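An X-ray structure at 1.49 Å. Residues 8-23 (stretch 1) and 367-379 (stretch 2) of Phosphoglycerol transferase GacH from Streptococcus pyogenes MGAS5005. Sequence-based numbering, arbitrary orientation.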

# COMPACT_ATOMS: atom_id res chain seq x y z
N ASN A 8 21.45 13.07 16.10
CA ASN A 8 22.17 12.05 16.85
C ASN A 8 22.63 10.88 15.98
O ASN A 8 23.03 9.84 16.52
CB ASN A 8 21.31 11.53 18.01
CG ASN A 8 20.03 10.86 17.54
OD1 ASN A 8 19.56 11.10 16.42
ND2 ASN A 8 19.47 10.01 18.39
N TYR A 9 22.60 11.03 14.66
CA TYR A 9 23.07 9.97 13.78
C TYR A 9 24.56 9.73 13.97
O TYR A 9 25.37 10.66 13.96
CB TYR A 9 22.79 10.34 12.33
CG TYR A 9 23.23 9.28 11.33
CD1 TYR A 9 22.51 8.10 11.19
CD2 TYR A 9 24.35 9.47 10.55
CE1 TYR A 9 22.90 7.14 10.28
CE2 TYR A 9 24.75 8.53 9.64
CZ TYR A 9 24.03 7.36 9.50
OH TYR A 9 24.44 6.43 8.56
N SER A 10 24.92 8.46 14.13
CA SER A 10 26.28 8.04 14.40
C SER A 10 26.28 6.52 14.44
O SER A 10 25.22 5.88 14.55
CB SER A 10 26.78 8.57 15.75
OG SER A 10 26.15 7.89 16.81
N GLN A 11 27.49 5.96 14.35
CA GLN A 11 27.65 4.51 14.48
C GLN A 11 27.10 4.02 15.81
O GLN A 11 26.43 2.98 15.87
CB GLN A 11 29.13 4.16 14.32
CG GLN A 11 29.40 2.70 13.99
CD GLN A 11 30.87 2.42 13.71
OE1 GLN A 11 31.64 3.31 13.35
NE2 GLN A 11 31.27 1.16 13.86
N GLU A 12 27.37 4.76 16.90
CA GLU A 12 26.92 4.33 18.22
C GLU A 12 25.40 4.37 18.33
O GLU A 12 24.78 3.48 18.92
CB GLU A 12 27.59 5.18 19.31
CG GLU A 12 29.06 4.87 19.50
CD GLU A 12 29.69 5.66 20.64
OE1 GLU A 12 29.03 6.58 21.17
OE2 GLU A 12 30.86 5.37 21.01
N THR A 13 24.77 5.40 17.77
CA THR A 13 23.31 5.45 17.80
C THR A 13 22.69 4.29 17.02
O THR A 13 21.73 3.67 17.48
CB THR A 13 22.83 6.80 17.26
OG1 THR A 13 23.18 7.83 18.19
CG2 THR A 13 21.32 6.80 17.02
N ILE A 14 23.22 3.99 15.84
CA ILE A 14 22.70 2.86 15.07
C ILE A 14 22.90 1.56 15.84
O ILE A 14 22.01 0.71 15.86
CB ILE A 14 23.36 2.82 13.67
CG1 ILE A 14 22.87 3.97 12.78
CG2 ILE A 14 23.12 1.47 13.01
CD1 ILE A 14 21.42 3.93 12.43
N ALA A 15 24.04 1.40 16.51
CA ALA A 15 24.26 0.20 17.31
C ALA A 15 23.21 0.09 18.43
O ALA A 15 22.68 -1.00 18.68
CB ALA A 15 25.68 0.19 17.88
N SER A 16 22.90 1.21 19.09
CA SER A 16 21.92 1.17 20.17
C SER A 16 20.54 0.79 19.64
O SER A 16 19.81 0.01 20.28
CB SER A 16 21.83 2.54 20.86
OG SER A 16 23.08 2.90 21.40
N ILE A 17 20.17 1.32 18.48
CA ILE A 17 18.88 1.00 17.88
C ILE A 17 18.84 -0.46 17.50
O ILE A 17 17.85 -1.16 17.75
CB ILE A 17 18.62 1.91 16.66
CG1 ILE A 17 18.52 3.37 17.09
CG2 ILE A 17 17.37 1.47 15.91
CD1 ILE A 17 18.65 4.34 15.93
N ALA A 18 19.92 -0.96 16.89
CA ALA A 18 19.94 -2.35 16.46
C ALA A 18 19.80 -3.30 17.65
O ALA A 18 19.07 -4.29 17.57
CB ALA A 18 21.22 -2.64 15.69
N GLN A 19 20.50 -3.01 18.75
CA GLN A 19 20.40 -3.89 19.92
C GLN A 19 19.01 -3.80 20.54
O GLN A 19 18.44 -4.82 20.95
CB GLN A 19 21.50 -3.57 20.94
CG GLN A 19 21.62 -4.63 22.03
CD GLN A 19 22.92 -4.54 22.81
OE1 GLN A 19 23.77 -3.69 22.54
NE2 GLN A 19 23.07 -5.43 23.79
N LYS A 20 18.45 -2.60 20.60
CA LYS A 20 17.12 -2.41 21.17
C LYS A 20 16.06 -3.22 20.41
O LYS A 20 15.22 -3.90 21.02
CB LYS A 20 16.76 -0.92 21.14
CG LYS A 20 15.39 -0.60 21.70
CD LYS A 20 15.12 0.89 21.65
CE LYS A 20 13.72 1.21 22.12
NZ LYS A 20 13.46 2.67 22.12
N TYR A 21 16.08 -3.16 19.08
CA TYR A 21 15.05 -3.86 18.31
C TYR A 21 15.36 -5.33 18.11
O TYR A 21 14.45 -6.12 17.84
CB TYR A 21 14.72 -3.08 17.04
CG TYR A 21 14.00 -1.82 17.43
CD1 TYR A 21 12.68 -1.86 17.84
CD2 TYR A 21 14.67 -0.60 17.49
CE1 TYR A 21 12.03 -0.72 18.26
CE2 TYR A 21 14.02 0.55 17.91
CZ TYR A 21 12.70 0.48 18.29
OH TYR A 21 12.04 1.60 18.72
N GLN A 22 16.62 -5.74 18.32
CA GLN A 22 16.91 -7.17 18.37
C GLN A 22 16.17 -7.80 19.54
O GLN A 22 15.53 -8.86 19.40
CB GLN A 22 18.41 -7.40 18.49
CG GLN A 22 18.83 -8.85 18.27
CD GLN A 22 18.61 -9.30 16.82
OE1 GLN A 22 19.14 -8.68 15.89
NE2 GLN A 22 17.82 -10.36 16.64
N LYS A 23 16.22 -7.16 20.71
CA LYS A 23 15.54 -7.72 21.87
C LYS A 23 14.03 -7.64 21.71
O LYS A 23 13.31 -8.57 22.09
CB LYS A 23 15.98 -7.01 23.15
CG LYS A 23 15.42 -7.68 24.38
CD LYS A 23 16.09 -7.22 25.66
CE LYS A 23 15.57 -8.00 26.86
NZ LYS A 23 16.25 -7.59 28.13
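Stretch 2 (367-379) IGKGYLLKHKTFF

Two polar clamps pin the ends of this contact, and the one at the far end is remarkably short: Thr-377 OG1 donates to Gln-22 OE1 at 2.5 Å. At the other end, Lys-369 N donates to Tyr-9 OH at 2.8 Å, nearly linear. Gly-368 belongs to that clamp, because a CB there would stand 2.8 Å from Tyr-9 OH.

Between the clamps, stretch 2 follows the helix 11-23 in the same direction, Tyr-371 level with Gln-11 and Phe-378 with Ala-18. It is no regular helix: Gly-370, at positive phi, leads into a 3-10 segment, 371-374, and a type I turn from His-375 to Phe-378 follows.

In the middle, aromatic rings of stretch 2 rest on the helix, Tyr-371 against Gln-11 and His-375 against Ala-18. Tyr-371 lays one face over the start of the helix, with Gln-11 CB 4.0 Å from its ring centroid, while the ring of Tyr-9 meets it obliquely. Ala-18 CB sits over a face of the His-375 ring, 3.7 Å from ND1, and Ala-15 CA comes within 3.5 Å of NE2. Ile-14 CG2 fills the space between, 3.7 Å from Leu-372 CD2 and 3.9 Å from Tyr-371 CB. Farther along, Phe-378 CD1 reaches Ala-18 CA at 3.9 Å. One water joins Gln-11 O to His-375 NE2, 2.8 Å from each.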

# COMPACT_ATOMS: atom_id res chain seq x y z
N ILE A 367 20.68 7.83 2.24
CA ILE A 367 21.83 8.66 1.90
C ILE A 367 22.89 8.68 2.98
O ILE A 367 23.90 9.40 2.83
CB ILE A 367 21.37 10.08 1.48
CG1 ILE A 367 20.68 10.77 2.65
CG2 ILE A 367 20.40 9.97 0.28
CD1 ILE A 367 20.51 12.26 2.44
N GLY A 368 22.73 7.89 4.03
CA GLY A 368 23.71 7.82 5.10
C GLY A 368 24.85 6.86 4.83
O GLY A 368 25.16 6.50 3.69
N LYS A 369 25.48 6.41 5.92
CA LYS A 369 26.76 5.73 5.90
C LYS A 369 26.67 4.21 5.82
O LYS A 369 27.70 3.54 5.66
CB LYS A 369 27.53 6.08 7.18
CG LYS A 369 27.80 7.56 7.37
CD LYS A 369 28.88 8.04 6.42
CE LYS A 369 29.34 9.44 6.80
NZ LYS A 369 30.47 9.86 5.93
N GLY A 370 25.47 3.64 5.93
CA GLY A 370 25.36 2.19 5.91
C GLY A 370 25.96 1.53 7.14
O GLY A 370 26.57 0.46 7.03
N TYR A 371 25.82 2.17 8.30
CA TYR A 371 26.29 1.57 9.54
C TYR A 371 25.60 0.24 9.83
O TYR A 371 26.17 -0.61 10.52
CB TYR A 371 26.07 2.53 10.71
CG TYR A 371 26.93 3.77 10.67
CD1 TYR A 371 28.29 3.68 10.43
CD2 TYR A 371 26.38 5.03 10.91
CE1 TYR A 371 29.09 4.81 10.41
CE2 TYR A 371 27.18 6.16 10.90
CZ TYR A 371 28.54 6.05 10.64
OH TYR A 371 29.36 7.16 10.62
N LEU A 372 24.37 0.06 9.33
CA LEU A 372 23.66 -1.17 9.61
C LEU A 372 24.31 -2.39 8.97
O LEU A 372 23.94 -3.52 9.33
CB LEU A 372 22.22 -1.06 9.13
CG LEU A 372 21.32 -0.27 10.06
CD1 LEU A 372 20.00 0.06 9.37
CD2 LEU A 372 21.04 -1.04 11.33
N LEU A 373 25.27 -2.21 8.06
CA LEU A 373 25.94 -3.36 7.45
C LEU A 373 26.71 -4.17 8.48
O LEU A 373 27.01 -5.34 8.25
CB LEU A 373 26.87 -2.89 6.33
CG LEU A 373 26.18 -2.22 5.14
CD1 LEU A 373 27.21 -1.63 4.20
CD2 LEU A 373 25.27 -3.19 4.39
N LYS A 374 27.04 -3.57 9.62
CA LYS A 374 27.72 -4.27 10.69
C LYS A 374 26.76 -4.98 11.63
O LYS A 374 27.20 -5.74 12.49
CB LYS A 374 28.59 -3.27 11.46
CG LYS A 374 29.55 -3.93 12.42
CD LYS A 374 30.63 -2.95 12.88
CE LYS A 374 31.55 -3.60 13.91
NZ LYS A 374 32.63 -2.67 14.35
N HIS A 375 25.45 -4.78 11.47
CA HIS A 375 24.44 -5.40 12.32
C HIS A 375 23.69 -6.40 11.45
O HIS A 375 22.62 -6.12 10.91
CB HIS A 375 23.56 -4.34 12.89
CG HIS A 375 24.32 -3.36 13.72
ND1 HIS A 375 24.72 -3.64 15.01
CD2 HIS A 375 24.81 -2.13 13.44
CE1 HIS A 375 25.41 -2.62 15.49
NE2 HIS A 375 25.47 -1.69 14.56
N LYS A 376 24.27 -7.61 11.35
CA LYS A 376 23.89 -8.56 10.31
C LYS A 376 22.51 -9.16 10.50
O LYS A 376 21.95 -9.69 9.53
CB LYS A 376 24.87 -9.73 10.28
CG LYS A 376 26.32 -9.35 10.07
CD LYS A 376 26.54 -8.68 8.73
CE LYS A 376 27.82 -9.18 8.05
NZ LYS A 376 28.85 -9.67 8.98
N THR A 377 21.95 -9.12 11.70
CA THR A 377 20.62 -9.70 11.93
C THR A 377 19.51 -8.66 11.95
O THR A 377 18.35 -9.03 12.17
CB THR A 377 20.62 -10.53 13.22
OG1 THR A 377 20.85 -9.67 14.35
CG2 THR A 377 21.71 -11.61 13.18
N PHE A 378 19.81 -7.39 11.69
CA PHE A 378 18.79 -6.37 11.86
C PHE A 378 17.61 -6.59 10.92
O PHE A 378 16.45 -6.32 11.28
CB PHE A 378 19.36 -4.98 11.62
CG PHE A 378 18.38 -3.87 11.93
CD1 PHE A 378 18.09 -3.54 13.24
CD2 PHE A 378 17.76 -3.17 10.91
CE1 PHE A 378 17.20 -2.52 13.53
CE2 PHE A 378 16.88 -2.16 11.19
CZ PHE A 378 16.59 -1.83 12.51
N PHE A 379 17.87 -7.02 9.69
CA PHE A 379 16.81 -7.23 8.72
C PHE A 379 16.42 -8.69 8.59
O PHE A 379 15.58 -9.03 7.75
CB PHE A 379 17.21 -6.67 7.35
CG PHE A 379 17.37 -5.17 7.35
CD1 PHE A 379 16.26 -4.34 7.28
CD2 PHE A 379 18.63 -4.58 7.40
CE1 PHE A 379 16.39 -2.97 7.25
CE2 PHE A 379 18.78 -3.20 7.39
CZ PHE A 379 17.67 -2.39 7.32
O HOH W 1 27.04 0.65 14.51
O HOH W 2 29.78 7.66 13.92
O HOH W 3 17.26 -11.15 13.71